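Local coordinates for putative uncharacterized protein (Campylobacter jejuni, PDB 5TPU) that is of unknown function but belongs to the WxcM-like family of the cupin clan and binds thymidine-5'-diphosphate in this structure, at residues 27-30 with 36-39; 14-19 with 23-28. The protein carries 3 engineered substitutions. One frame throughout, in Å; residues are numbered along the deposited sequence.

The two contacts share Leu27 and Glu28 and lie in sequence along strand 22-28, with centres 16 Å apart. Contact 2 pairs residues 23-28 of that strand with residues 14-19 in a beta hairpin; contact 1 joins the two ends of the loop that follows and leads into strand 39-44. Each touches a different thymidine-5'-diphosphate: the hairpin lines one pocket with Ile17, Leu24 and Ala26, while Arg39 of contact 1 reaches the other. The Leu27 side chain stays about 9 Å, nearest atoms, from the nucleotide of contact 2. Both pockets are composite, because Arg39 of one subunit and Arg21 of the other bond the same nucleotide.

Contact 1: 27-30 with 36-39; sequences LENN and EIKR. With TYD (thymidine-5'-diphosphate), chain E.
Asn29 OD1 takes the one hydrogen bond between the two segments, a side-chain to backbone tie across the loop between strands 22-28 and 39-44 of the cupin fold. Asn29 OD1 accepts the Ile37 N-H, OD1 to N 2.9 Å, in a nearly straight bond (173° at the hydrogen), although the donor stands well above the carbonyl plane. The same oxygen sits against the ethyl arm of Ile37 (CB, CG1, CD1), with CG1 3.2 Å from OD1, so that one amide oxygen is held by an N-H and flanked by hydrocarbon. With chi1 at -70°, Asn29 CG lies beside its own backbone N and turns the amide toward the returning chain. The other end of that amide, ND2, rests on the aliphatic part of Glu36, 3.4 Å from its CG; the two side chains cross at about a right angle. Asn30 ND2 completes this outer edge, lying 3.6 Å from Glu36 CG. Beyond it the Glu36 carboxylate has a long salt bridge to Lys38, with OE1 4.0 Å from NZ.

The loop is also a subunit interface. Ile37 O takes a hydrogen bond from Asn29 ND2 of the second subunit, and Ile37 packs on its counterpart there. Further along, a classic beta bulge sets Lys38 and Arg39 together opposite Ala116 of strand 111-116, where the chain enters its strand. Arg39 then carries the contact to the nucleotide: its chain runs extended from the backbone and bends at chi3 (39°), which swings the guanidinium toward the thymine. Asp118 O receives the Arg39 NE hydrogen, helping to fix the group's orientation, and at the guanidinium edge Arg39 NH2 donates to O4 of thymidine-5'-diphosphate at 2.8 Å.

Contact 2: 14-19 with 23-28; sequences LRAIRD and SLIALE. With TYD (thymidine-5'-diphosphate), chain F.
A two-stranded antiparallel beta hairpin, made by strands 17-19 and 22-28, shows here how one strand pair can hold its register and line a ligand pocket at once. Ile17 and Leu24 form its hydrogen-bonded pair: Ile17 N donates to Leu24 O and Leu24 N to Ile17 O, both at 2.9 Å. The first donor lies in the carbonyl plane, the second is tilted 22° from it. Arg18 and Ser23 follow as a non-hydrogen-bonded pair, with Arg18 CG 3.5 Å from Ser23 OG.

Before the strand pairing, apolar side chains take over. Ala16 CB meets Ile25 CG1 at 3.7 Å, and Leu14 straddles two neighbours with its two methyls, CD1 against Ile25 CG2 and CD2 against Leu27 CD2 (4.0 Å). Tyr42 of the second subunit packs on Leu14 and Ile25.

Ile17, Leu24 and Ala26 instead meet thymidine-5'-diphosphate. With chi1 at -173°, Leu24 carries its branch away from the backbone N; CD2 lies under one face of the thymine, 3.7 Å from C6, and CD1 on the same side just beyond the ring edge at C6. Ala26 CB is on the same side of the ring, 3.5 Å from O4, while Ile17 CG2 touches the sugar at C4' (3.7 Å). Arg39 of the second subunit bonds the nucleotide too: a cupin dimer in which strand 22-28 of the hairpin carries the sheet across the interface and lines a shared nucleotide pocket.

Contact 1: 27-30 with 36-39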
# COMPACT_ATOMS: atom_id res chain seq x y z
N LEU A 27 -3.67 7.13 4.18
CA LEU A 27 -3.99 6.51 5.43
C LEU A 27 -2.85 6.65 6.42
O LEU A 27 -1.68 6.33 6.13
CB LEU A 27 -4.29 5.03 5.20
CG LEU A 27 -5.56 4.81 4.35
CD1 LEU A 27 -5.18 4.60 2.90
CD2 LEU A 27 -6.31 3.58 4.82
N GLU A 28 -3.19 7.08 7.64
CA GLU A 28 -2.18 7.34 8.68
C GLU A 28 -2.44 6.49 9.92
O GLU A 28 -3.59 6.14 10.22
CB GLU A 28 -2.19 8.82 9.05
CG GLU A 28 -1.63 9.68 7.94
CD GLU A 28 -1.62 11.16 8.26
OE1 GLU A 28 -2.38 11.62 9.15
OE2 GLU A 28 -0.85 11.87 7.59
N ASN A 29 -1.37 6.14 10.63
CA ASN A 29 -1.48 5.38 11.88
C ASN A 29 -2.48 5.99 12.82
O ASN A 29 -2.49 7.20 13.00
CB ASN A 29 -0.18 5.36 12.66
CG ASN A 29 0.88 4.52 12.00
OD1 ASN A 29 0.61 3.74 11.08
ND2 ASN A 29 2.12 4.70 12.46
N ASN A 30 -3.31 5.14 13.40
CA ASN A 30 -4.30 5.53 14.42
C ASN A 30 -5.30 6.63 14.00
O ASN A 30 -5.93 7.27 14.83
CB ASN A 30 -3.60 5.80 15.75
CG ASN A 30 -2.83 4.58 16.23
OD1 ASN A 30 -3.42 3.51 16.46
ND2 ASN A 30 -1.51 4.72 16.34
N GLU A 36 -1.14 1.09 14.40
CA GLU A 36 0.15 1.41 13.85
C GLU A 36 0.61 0.42 12.80
O GLU A 36 0.78 -0.76 13.03
CB GLU A 36 1.23 1.50 14.95
CG GLU A 36 1.48 2.95 15.34
CD GLU A 36 2.19 3.15 16.65
OE1 GLU A 36 3.27 2.54 16.85
OE2 GLU A 36 1.68 3.96 17.46
N ILE A 37 0.88 0.95 11.63
CA ILE A 37 1.33 0.17 10.50
C ILE A 37 2.71 -0.39 10.83
O ILE A 37 3.62 0.36 11.11
CB ILE A 37 1.37 1.09 9.28
CG1 ILE A 37 -0.05 1.52 8.92
CG2 ILE A 37 2.06 0.43 8.11
CD1 ILE A 37 -0.08 2.74 8.02
N LYS A 38 2.88 -1.71 10.84
CA LYS A 38 4.24 -2.26 10.90
C LYS A 38 4.74 -2.85 9.57
O LYS A 38 5.95 -3.07 9.36
CB LYS A 38 4.30 -3.25 12.05
CG LYS A 38 3.97 -2.57 13.39
CD LYS A 38 4.85 -3.00 14.55
CE LYS A 38 4.63 -2.12 15.77
NZ LYS A 38 5.01 -0.73 15.40
N ARG A 39 3.79 -3.07 8.67
CA ARG A 39 4.00 -3.91 7.51
C ARG A 39 2.96 -3.51 6.47
O ARG A 39 1.81 -3.20 6.78
CB ARG A 39 3.92 -5.40 7.87
CG ARG A 39 3.83 -6.30 6.65
CD ARG A 39 3.76 -7.82 6.93
NE ARG A 39 2.92 -8.17 8.07
CZ ARG A 39 2.16 -9.25 8.14
NH1 ARG A 39 1.46 -9.48 9.25
NH2 ARG A 39 2.07 -10.11 7.14
PA TYD E . -0.13 -16.21 2.47
O1A TYD E . -0.99 -16.51 1.28
O2A TYD E . -0.44 -15.17 3.47
O3A TYD E . 0.22 -17.50 3.36
PB TYD E . 0.10 -19.05 2.91
O1B TYD E . 1.11 -19.67 3.89
O2B TYD E . 0.60 -19.09 1.50
O3B TYD E . -1.35 -19.36 3.07
O5' TYD E . 1.20 -15.59 1.91
C5' TYD E . 1.72 -15.99 0.64
C4' TYD E . 3.21 -16.16 0.75
O4' TYD E . 3.88 -14.98 1.22
C3' TYD E . 3.53 -17.23 1.76
O3' TYD E . 4.50 -18.05 1.08
C2' TYD E . 3.97 -16.46 3.02
C1' TYD E . 4.53 -15.20 2.42
N1 TYD E . 4.31 -13.97 3.13
C2 TYD E . 5.42 -13.16 3.44
O2 TYD E . 6.58 -13.52 3.10
N3 TYD E . 5.24 -12.00 4.08
C4 TYD E . 4.02 -11.54 4.44
O4 TYD E . 3.91 -10.44 5.02
C5 TYD E . 2.85 -12.37 4.09
C5M TYD E . 1.46 -11.96 4.42
C6 TYD E . 3.05 -13.56 3.41

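Contact 2: 14-19 with 23-28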
# COMPACT_ATOMS: atom_id res chain seq x y z
N LEU A 14 -13.22 5.32 2.07
CA LEU A 14 -12.14 6.29 2.18
C LEU A 14 -12.40 7.51 1.30
O LEU A 14 -13.04 7.45 0.24
CB LEU A 14 -10.84 5.66 1.71
CG LEU A 14 -10.45 4.33 2.31
CD1 LEU A 14 -9.40 3.60 1.50
CD2 LEU A 14 -10.02 4.60 3.74
N ARG A 15 -11.83 8.61 1.75
CA ARG A 15 -11.86 9.88 1.05
C ARG A 15 -10.67 10.12 0.13
O ARG A 15 -9.54 10.26 0.57
CB ARG A 15 -11.96 11.03 2.05
CG ARG A 15 -12.14 12.37 1.35
CD ARG A 15 -11.10 13.41 1.77
NE ARG A 15 -11.80 14.42 2.53
CZ ARG A 15 -11.49 14.87 3.74
NH1 ARG A 15 -10.39 14.48 4.38
NH2 ARG A 15 -12.32 15.75 4.30
N ALA A 16 -10.96 10.16 -1.17
CA ALA A 16 -9.99 10.51 -2.13
C ALA A 16 -10.06 12.01 -2.30
O ALA A 16 -11.13 12.61 -2.23
CB ALA A 16 -10.30 9.84 -3.46
N ILE A 17 -8.89 12.60 -2.53
CA ILE A 17 -8.75 13.92 -3.06
C ILE A 17 -8.59 13.78 -4.56
O ILE A 17 -7.63 13.15 -5.02
CB ILE A 17 -7.46 14.54 -2.51
CG1 ILE A 17 -7.46 14.46 -0.98
CG2 ILE A 17 -7.23 15.95 -3.08
CD1 ILE A 17 -8.59 15.21 -0.32
N ARG A 18 -9.48 14.38 -5.33
CA ARG A 18 -9.43 14.27 -6.78
C ARG A 18 -9.18 15.63 -7.40
O ARG A 18 -9.74 16.60 -6.93
CB ARG A 18 -10.77 13.77 -7.31
CG ARG A 18 -11.18 12.46 -6.69
CD ARG A 18 -12.26 11.79 -7.52
NE ARG A 18 -13.59 12.23 -7.08
CZ ARG A 18 -14.15 11.92 -5.91
NH1 ARG A 18 -15.37 12.38 -5.61
NH2 ARG A 18 -13.50 11.15 -5.04
N ASP A 19 -8.36 15.67 -8.46
CA ASP A 19 -8.15 16.87 -9.27
C ASP A 19 -7.86 16.32 -10.63
O ASP A 19 -8.05 15.14 -10.84
CB ASP A 19 -6.98 17.72 -8.75
CG ASP A 19 -5.73 16.91 -8.54
OD1 ASP A 19 -5.50 15.95 -9.29
OD2 ASP A 19 -4.95 17.23 -7.63
N SER A 23 -6.41 10.86 -8.45
CA SER A 23 -7.01 10.75 -7.16
C SER A 23 -5.94 10.29 -6.23
O SER A 23 -5.11 9.47 -6.59
CB SER A 23 -8.11 9.70 -7.11
OG SER A 23 -9.16 9.92 -8.03
N LEU A 24 -5.99 10.79 -5.02
CA LEU A 24 -5.03 10.46 -4.02
C LEU A 24 -5.81 10.01 -2.78
O LEU A 24 -6.78 10.68 -2.35
CB LEU A 24 -4.12 11.64 -3.76
CG LEU A 24 -2.95 11.34 -2.82
CD1 LEU A 24 -1.84 12.31 -3.17
CD2 LEU A 24 -3.28 11.47 -1.36
N ILE A 25 -5.42 8.86 -2.23
CA ILE A 25 -5.95 8.43 -0.93
C ILE A 25 -4.78 8.23 0.03
O ILE A 25 -3.76 7.60 -0.33
CB ILE A 25 -6.74 7.13 -1.04
CG1 ILE A 25 -8.05 7.39 -1.77
CG2 ILE A 25 -7.06 6.56 0.36
CD1 ILE A 25 -8.95 6.18 -1.87
N ALA A 26 -4.96 8.68 1.28
CA ALA A 26 -3.89 8.56 2.30
C ALA A 26 -4.46 8.00 3.56
O ALA A 26 -5.58 8.36 3.98
CB ALA A 26 -3.23 9.91 2.59
N LEU A 27 -3.67 7.13 4.18
CA LEU A 27 -3.99 6.51 5.43
C LEU A 27 -2.85 6.65 6.42
O LEU A 27 -1.68 6.33 6.13
CB LEU A 27 -4.29 5.03 5.20
CG LEU A 27 -5.56 4.81 4.35
CD1 LEU A 27 -5.18 4.60 2.90
CD2 LEU A 27 -6.31 3.58 4.82
N GLU A 28 -3.19 7.08 7.64
CA GLU A 28 -2.18 7.34 8.68
C GLU A 28 -2.44 6.49 9.92
O GLU A 28 -3.59 6.14 10.22
CB GLU A 28 -2.19 8.82 9.05
CG GLU A 28 -1.63 9.68 7.94
CD GLU A 28 -1.62 11.16 8.26
OE1 GLU A 28 -2.38 11.62 9.15
OE2 GLU A 28 -0.85 11.87 7.59
PA TYD F . 0.33 16.36 -3.43
O1A TYD F . 1.45 15.77 -2.59
O2A TYD F . 0.30 16.24 -4.91
O3A TYD F . 0.41 17.95 -3.12
PB TYD F . -0.01 19.11 -4.17
O1B TYD F . 1.04 18.98 -5.25
O2B TYD F . -1.40 18.79 -4.68
O3B TYD F . 0.00 20.28 -3.22
O5' TYD F . -1.12 16.16 -2.76
C5' TYD F . -2.30 16.09 -3.57
C4' TYD F . -3.52 16.35 -2.71
O4' TYD F . -3.70 15.27 -1.80
C3' TYD F . -3.32 17.63 -1.90
O3' TYD F . -4.51 18.40 -2.02
C2' TYD F . -3.05 17.16 -0.48
C1' TYD F . -3.56 15.71 -0.44
N1 TYD F . -2.68 14.78 0.30
C2 TYD F . -3.14 14.25 1.53
O2 TYD F . -4.27 14.56 1.96
N3 TYD F . -2.44 13.41 2.26
C4 TYD F . -1.26 13.01 1.83
O4 TYD F . -0.62 12.23 2.54
C5 TYD F . -0.71 13.54 0.58
C5M TYD F . 0.61 13.12 0.05
C6 TYD F . -1.48 14.43 -0.15
O HOH W 1 -7.27 10.57 1.48